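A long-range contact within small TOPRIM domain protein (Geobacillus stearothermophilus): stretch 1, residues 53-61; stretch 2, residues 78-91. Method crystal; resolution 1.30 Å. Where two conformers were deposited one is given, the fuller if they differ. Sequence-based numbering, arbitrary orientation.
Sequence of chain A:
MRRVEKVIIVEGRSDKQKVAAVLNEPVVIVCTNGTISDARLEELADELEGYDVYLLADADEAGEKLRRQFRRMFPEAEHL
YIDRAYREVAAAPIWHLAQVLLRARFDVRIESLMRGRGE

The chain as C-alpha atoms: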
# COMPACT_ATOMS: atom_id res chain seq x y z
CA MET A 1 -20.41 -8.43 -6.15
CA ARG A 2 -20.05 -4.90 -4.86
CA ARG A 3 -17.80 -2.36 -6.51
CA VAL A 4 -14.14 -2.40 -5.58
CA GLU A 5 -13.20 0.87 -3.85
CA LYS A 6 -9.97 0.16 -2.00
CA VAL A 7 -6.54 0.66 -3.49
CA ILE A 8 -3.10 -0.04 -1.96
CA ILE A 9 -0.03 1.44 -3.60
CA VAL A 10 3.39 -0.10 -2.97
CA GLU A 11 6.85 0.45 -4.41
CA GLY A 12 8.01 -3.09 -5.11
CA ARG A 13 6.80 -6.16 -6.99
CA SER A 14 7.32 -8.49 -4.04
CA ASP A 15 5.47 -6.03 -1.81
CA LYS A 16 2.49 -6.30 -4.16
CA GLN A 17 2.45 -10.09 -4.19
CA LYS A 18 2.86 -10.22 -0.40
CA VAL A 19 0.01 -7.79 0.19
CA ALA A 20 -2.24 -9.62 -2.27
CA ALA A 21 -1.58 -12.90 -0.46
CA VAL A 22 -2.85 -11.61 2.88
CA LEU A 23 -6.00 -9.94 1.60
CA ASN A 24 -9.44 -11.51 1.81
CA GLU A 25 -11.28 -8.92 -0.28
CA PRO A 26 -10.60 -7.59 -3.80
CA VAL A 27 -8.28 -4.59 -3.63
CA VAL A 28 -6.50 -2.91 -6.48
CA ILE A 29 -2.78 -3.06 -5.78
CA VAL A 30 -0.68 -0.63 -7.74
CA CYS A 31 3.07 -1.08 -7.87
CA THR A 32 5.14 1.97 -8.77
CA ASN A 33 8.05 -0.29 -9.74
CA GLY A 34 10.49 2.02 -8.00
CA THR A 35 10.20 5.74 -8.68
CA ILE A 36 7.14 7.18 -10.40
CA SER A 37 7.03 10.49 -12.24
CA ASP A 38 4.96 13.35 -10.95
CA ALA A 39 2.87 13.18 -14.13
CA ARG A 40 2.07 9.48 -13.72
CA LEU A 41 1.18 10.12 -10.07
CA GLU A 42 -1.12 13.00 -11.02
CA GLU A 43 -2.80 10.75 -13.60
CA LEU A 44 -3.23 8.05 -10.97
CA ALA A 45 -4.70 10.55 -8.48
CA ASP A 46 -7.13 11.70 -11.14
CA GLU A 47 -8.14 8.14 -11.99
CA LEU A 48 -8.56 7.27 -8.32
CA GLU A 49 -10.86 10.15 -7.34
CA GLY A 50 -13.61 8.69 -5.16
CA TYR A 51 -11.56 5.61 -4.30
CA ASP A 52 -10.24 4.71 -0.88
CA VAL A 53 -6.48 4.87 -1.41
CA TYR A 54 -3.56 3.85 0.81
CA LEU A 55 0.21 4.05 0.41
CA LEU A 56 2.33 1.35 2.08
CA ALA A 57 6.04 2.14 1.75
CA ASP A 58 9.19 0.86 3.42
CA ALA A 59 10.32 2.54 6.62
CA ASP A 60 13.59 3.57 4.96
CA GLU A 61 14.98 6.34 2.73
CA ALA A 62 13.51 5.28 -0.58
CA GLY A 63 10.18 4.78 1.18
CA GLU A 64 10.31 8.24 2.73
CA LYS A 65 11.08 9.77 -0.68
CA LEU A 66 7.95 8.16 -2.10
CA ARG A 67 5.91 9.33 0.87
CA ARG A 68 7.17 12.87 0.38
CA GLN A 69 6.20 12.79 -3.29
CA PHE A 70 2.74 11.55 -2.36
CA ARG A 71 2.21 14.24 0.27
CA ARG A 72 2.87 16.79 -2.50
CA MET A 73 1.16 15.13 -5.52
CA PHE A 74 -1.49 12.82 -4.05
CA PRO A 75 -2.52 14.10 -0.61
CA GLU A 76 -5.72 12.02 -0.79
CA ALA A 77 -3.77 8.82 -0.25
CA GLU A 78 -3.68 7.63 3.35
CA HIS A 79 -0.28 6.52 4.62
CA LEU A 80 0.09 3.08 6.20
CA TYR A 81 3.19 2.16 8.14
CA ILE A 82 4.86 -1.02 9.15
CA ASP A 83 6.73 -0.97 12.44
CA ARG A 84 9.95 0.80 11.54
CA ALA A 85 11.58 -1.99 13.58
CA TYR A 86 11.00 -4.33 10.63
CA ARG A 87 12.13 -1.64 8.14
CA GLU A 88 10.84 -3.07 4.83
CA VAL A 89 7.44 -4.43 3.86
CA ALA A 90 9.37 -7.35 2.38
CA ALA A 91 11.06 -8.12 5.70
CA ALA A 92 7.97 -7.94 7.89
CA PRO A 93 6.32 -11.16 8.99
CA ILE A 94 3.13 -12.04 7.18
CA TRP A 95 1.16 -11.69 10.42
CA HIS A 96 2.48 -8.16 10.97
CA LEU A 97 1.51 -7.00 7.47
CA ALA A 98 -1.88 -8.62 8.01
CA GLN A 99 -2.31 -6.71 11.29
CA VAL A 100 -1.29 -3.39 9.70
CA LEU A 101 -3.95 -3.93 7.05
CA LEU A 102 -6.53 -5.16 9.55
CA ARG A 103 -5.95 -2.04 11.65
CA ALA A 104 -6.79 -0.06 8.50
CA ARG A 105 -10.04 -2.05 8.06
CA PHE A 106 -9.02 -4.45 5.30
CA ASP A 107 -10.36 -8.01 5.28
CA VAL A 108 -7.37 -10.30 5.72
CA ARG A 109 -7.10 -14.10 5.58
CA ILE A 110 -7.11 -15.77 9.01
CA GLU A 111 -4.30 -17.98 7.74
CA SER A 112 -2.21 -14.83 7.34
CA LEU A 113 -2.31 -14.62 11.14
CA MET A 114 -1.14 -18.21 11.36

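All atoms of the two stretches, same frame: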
# COMPACT_ATOMS: atom_id res chain seq x y z
N VAL A 53 -7.84 5.16 -0.95
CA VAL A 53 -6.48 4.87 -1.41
C VAL A 53 -5.50 4.94 -0.24
O VAL A 53 -5.59 5.84 0.60
CB VAL A 53 -6.05 5.89 -2.49
CG1 VAL A 53 -4.66 5.57 -3.00
CG2 VAL A 53 -7.04 5.93 -3.63
N TYR A 54 -4.55 4.00 -0.24
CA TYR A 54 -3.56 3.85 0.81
C TYR A 54 -2.20 3.71 0.16
O TYR A 54 -2.09 3.09 -0.90
CB TYR A 54 -3.83 2.61 1.65
CG TYR A 54 -5.20 2.60 2.30
CD1 TYR A 54 -5.35 3.00 3.61
CD2 TYR A 54 -6.33 2.25 1.59
CE1 TYR A 54 -6.61 3.01 4.21
CE2 TYR A 54 -7.58 2.25 2.19
CZ TYR A 54 -7.70 2.63 3.49
OH TYR A 54 -8.95 2.62 4.07
N LEU A 55 -1.18 4.25 0.80
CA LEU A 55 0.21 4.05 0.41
C LEU A 55 0.95 3.31 1.52
O LEU A 55 1.00 3.77 2.67
CB LEU A 55 0.89 5.41 0.18
CG LEU A 55 2.38 5.32 -0.11
CD1 LEU A 55 2.69 4.68 -1.44
CD2 LEU A 55 2.99 6.71 -0.03
N LEU A 56 1.54 2.17 1.16
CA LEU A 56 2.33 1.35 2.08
C LEU A 56 3.78 1.27 1.59
O LEU A 56 4.05 0.55 0.62
CB LEU A 56 1.73 -0.05 2.19
CG LEU A 56 2.50 -1.07 3.05
CD1 LEU A 56 2.58 -0.62 4.51
CD2 LEU A 56 1.92 -2.47 2.92
N ALA A 57 4.67 2.03 2.21
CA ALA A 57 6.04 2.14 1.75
C ALA A 57 6.97 1.64 2.84
O ALA A 57 6.62 1.65 4.02
CB ALA A 57 6.38 3.60 1.43
N ASP A 58 8.20 1.31 2.47
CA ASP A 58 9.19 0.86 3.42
C ASP A 58 9.50 1.98 4.40
O ASP A 58 9.54 3.17 4.04
CB ASP A 58 10.46 0.44 2.70
CG ASP A 58 10.25 -0.77 1.80
OD1 ASP A 58 9.40 -1.63 2.14
OD2 ASP A 58 10.99 -0.90 0.81
N ALA A 59 9.77 1.61 5.65
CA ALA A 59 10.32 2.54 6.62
C ALA A 59 11.82 2.62 6.40
O ALA A 59 12.60 2.04 7.15
CB ALA A 59 10.01 2.07 8.03
N ASP A 60 12.20 3.27 5.30
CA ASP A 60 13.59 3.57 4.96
C ASP A 60 13.63 4.78 4.03
O ASP A 60 12.61 5.44 3.83
CB ASP A 60 14.31 2.36 4.34
CG ASP A 60 13.75 1.95 2.97
OD1 ASP A 60 13.06 2.76 2.30
OD2 ASP A 60 14.06 0.82 2.53
N GLU A 61 14.80 5.09 3.47
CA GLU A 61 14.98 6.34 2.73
C GLU A 61 14.15 6.40 1.45
O GLU A 61 13.39 7.35 1.20
CB GLU A 61 16.48 6.55 2.42
CG GLU A 61 17.41 6.18 3.58
CD GLU A 61 17.48 4.64 3.77
OE1 GLU A 61 18.51 4.07 2.70
OE2 GLU A 61 17.06 3.92 4.70
N GLU A 78 -3.98 7.81 1.94
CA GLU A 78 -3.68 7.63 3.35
C GLU A 78 -2.42 6.79 3.54
O GLU A 78 -2.27 5.73 2.93
CB GLU A 78 -4.85 6.91 4.01
CG GLU A 78 -4.73 6.68 5.49
CD GLU A 78 -5.98 6.04 6.07
OE1 GLU A 78 -7.01 6.05 5.37
OE2 GLU A 78 -5.91 5.54 7.21
N HIS A 79 -1.53 7.23 4.42
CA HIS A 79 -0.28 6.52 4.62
C HIS A 79 -0.38 5.42 5.67
O HIS A 79 -0.86 5.66 6.78
CB HIS A 79 0.83 7.51 5.00
CG HIS A 79 1.17 8.46 3.89
ND1 HIS A 79 2.46 8.66 3.45
CD2 HIS A 79 0.37 9.23 3.11
CE1 HIS A 79 2.45 9.55 2.47
NE2 HIS A 79 1.19 9.86 2.20
N LEU A 80 0.01 4.21 5.29
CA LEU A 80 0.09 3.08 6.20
C LEU A 80 1.54 2.77 6.47
O LEU A 80 2.40 2.99 5.62
CB LEU A 80 -0.55 1.85 5.56
CG LEU A 80 -2.04 1.98 5.28
CD1 LEU A 80 -2.57 0.69 4.70
CD2 LEU A 80 -2.78 2.35 6.56
N TYR A 81 1.82 2.30 7.68
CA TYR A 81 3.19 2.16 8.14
C TYR A 81 3.34 0.78 8.74
O TYR A 81 2.49 0.35 9.53
CB TYR A 81 3.51 3.21 9.21
CG TYR A 81 3.36 4.64 8.74
CD1 TYR A 81 4.42 5.32 8.15
CD2 TYR A 81 2.16 5.33 8.92
CE1 TYR A 81 4.29 6.63 7.74
CE2 TYR A 81 2.01 6.62 8.47
CZ TYR A 81 3.07 7.27 7.89
OH TYR A 81 2.92 8.58 7.50
N ILE A 82 4.36 0.06 8.33
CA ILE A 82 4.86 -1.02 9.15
C ILE A 82 5.70 -0.47 10.30
O ILE A 82 6.10 0.70 10.31
CB ILE A 82 5.64 -2.06 8.35
CG1 ILE A 82 6.82 -1.41 7.63
CG2 ILE A 82 4.73 -2.79 7.36
CD1 ILE A 82 7.93 -2.38 7.37
N ASP A 83 5.91 -1.32 11.29
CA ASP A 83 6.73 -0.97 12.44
C ASP A 83 8.11 -0.70 11.88
O ASP A 83 8.68 -1.57 11.22
CB ASP A 83 6.76 -2.18 13.38
CG ASP A 83 7.51 -1.92 14.69
OD1 ASP A 83 8.29 -0.95 14.79
OD2 ASP A 83 7.38 -2.77 15.61
N ARG A 84 8.66 0.48 12.14
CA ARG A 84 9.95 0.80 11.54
C ARG A 84 11.03 -0.13 12.08
O ARG A 84 12.14 -0.20 11.53
CB ARG A 84 10.31 2.28 11.73
CG ARG A 84 10.49 2.68 13.18
CD ARG A 84 10.67 4.19 13.35
NE ARG A 84 9.44 4.95 13.17
CZ ARG A 84 8.57 5.21 14.15
NH1 ARG A 84 8.78 4.74 15.37
NH2 ARG A 84 7.49 5.94 13.90
N ALA A 85 10.68 -0.95 13.07
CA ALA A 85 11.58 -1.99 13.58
C ALA A 85 11.73 -3.18 12.64
O ALA A 85 12.67 -3.97 12.77
CB ALA A 85 11.14 -2.45 14.97
N TYR A 86 10.84 -3.30 11.66
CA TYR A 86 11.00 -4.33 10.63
C TYR A 86 11.54 -3.70 9.32
O TYR A 86 12.08 -4.40 8.47
CB TYR A 86 9.67 -5.09 10.40
CG TYR A 86 9.33 -6.19 11.42
CD1 TYR A 86 10.08 -7.36 11.51
CD2 TYR A 86 8.15 -6.13 12.17
CE1 TYR A 86 9.74 -8.39 12.42
CE2 TYR A 86 7.80 -7.15 13.07
CZ TYR A 86 8.59 -8.27 13.19
OH TYR A 86 8.21 -9.26 14.10
N ARG A 87 11.43 -2.38 9.20
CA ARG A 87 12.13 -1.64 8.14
C ARG A 87 11.44 -1.68 6.76
O ARG A 87 11.03 -0.65 6.23
CB ARG A 87 13.56 -2.15 7.99
CG ARG A 87 14.48 -1.15 7.31
CD ARG A 87 15.85 -1.78 7.03
NE ARG A 87 16.57 -1.04 5.99
CZ ARG A 87 17.79 -1.36 5.57
NH1 ARG A 87 18.37 -0.65 4.61
NH2 ARG A 87 18.43 -2.40 6.09
N GLU A 88 11.39 -2.87 6.18
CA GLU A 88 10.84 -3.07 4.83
C GLU A 88 9.60 -3.95 4.87
O GLU A 88 9.54 -4.95 5.59
CB GLU A 88 11.89 -3.75 3.94
CG GLU A 88 13.10 -2.89 3.63
CD GLU A 88 14.19 -3.68 2.91
OE1 GLU A 88 13.85 -4.65 2.19
OE2 GLU A 88 15.38 -3.36 3.11
N VAL A 89 8.64 -3.64 3.99
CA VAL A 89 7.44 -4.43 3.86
C VAL A 89 7.82 -5.88 3.55
O VAL A 89 7.21 -6.83 4.05
CB VAL A 89 6.55 -3.86 2.74
CG1 VAL A 89 5.34 -4.74 2.52
CG2 VAL A 89 6.14 -2.44 3.09
N ALA A 90 8.88 -6.04 2.76
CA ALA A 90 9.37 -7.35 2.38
C ALA A 90 9.90 -8.16 3.56
O ALA A 90 9.91 -9.38 3.53
CB ALA A 90 10.46 -7.22 1.31
N ALA A 91 10.40 -7.46 4.58
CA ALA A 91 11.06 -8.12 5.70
C ALA A 91 10.04 -8.52 6.76
O ALA A 91 10.24 -9.48 7.52
CB ALA A 91 12.13 -7.21 6.30
O HOH W 1 6.16 2.07 6.71
O HOH W 2 9.78 -4.12 0.87

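Polar backbone atoms brought together by a fold need partners, and this contact illustrates how a strand pair supplies them first by its own ladder and then, where the ladder fails, by side chains and water. Residues 53 to 56 run parallel to the strand beginning at Glu78, and the bonds alternate as parallel pairing requires. Glu78 N donates to Val53 O (2.9 Å), Leu55 N to Glu78 O (2.8 Å), and Leu80 N to Leu55 O (2.8 Å), all nearly straight. Leu55 thus spends both its backbone N and O on the neighbouring strand, while Tyr54 offers Glu78 O only a CA contact, at 3.1 Å from Tyr54 CA.

Beyond Leu80 the chains diverge, and water takes over: one molecule donates to Ala57 O (2.8 Å) and accepts a weak bond from Ile82 N (3.1 Å), spanning a gap that direct pairing no longer closes. Farther on, the carboxylate of Asp58 reaches the returning loop. Its OD1 accepts from Val89 N (2.8 Å, 163°), and a second water joins the same OD1 to Ala90 N, with 2.8 Å to each. One side-chain oxygen therefore serves two successive amides, one directly and one through solvent. By contrast, Ala59 N lies just 2.7 Å from Arg87 O, yet the angle of 122° makes this bond weak: a short distance alone does not make good geometry.

Apolar packing accompanies these bonds. Tyr54 and Leu80 share a sheet face, with Tyr54 CD1 3.8 Å from Leu80 CD1; Leu56 CG meets Val89 CG2 at 3.9 Å. On the other face, Leu55 CD2 sits over the His79 ring, 4.2 Å from its centroid. Not every approach is favourable: Asp60 OD2 and Glu88 OE2, like charges, stand 4.4 Å apart.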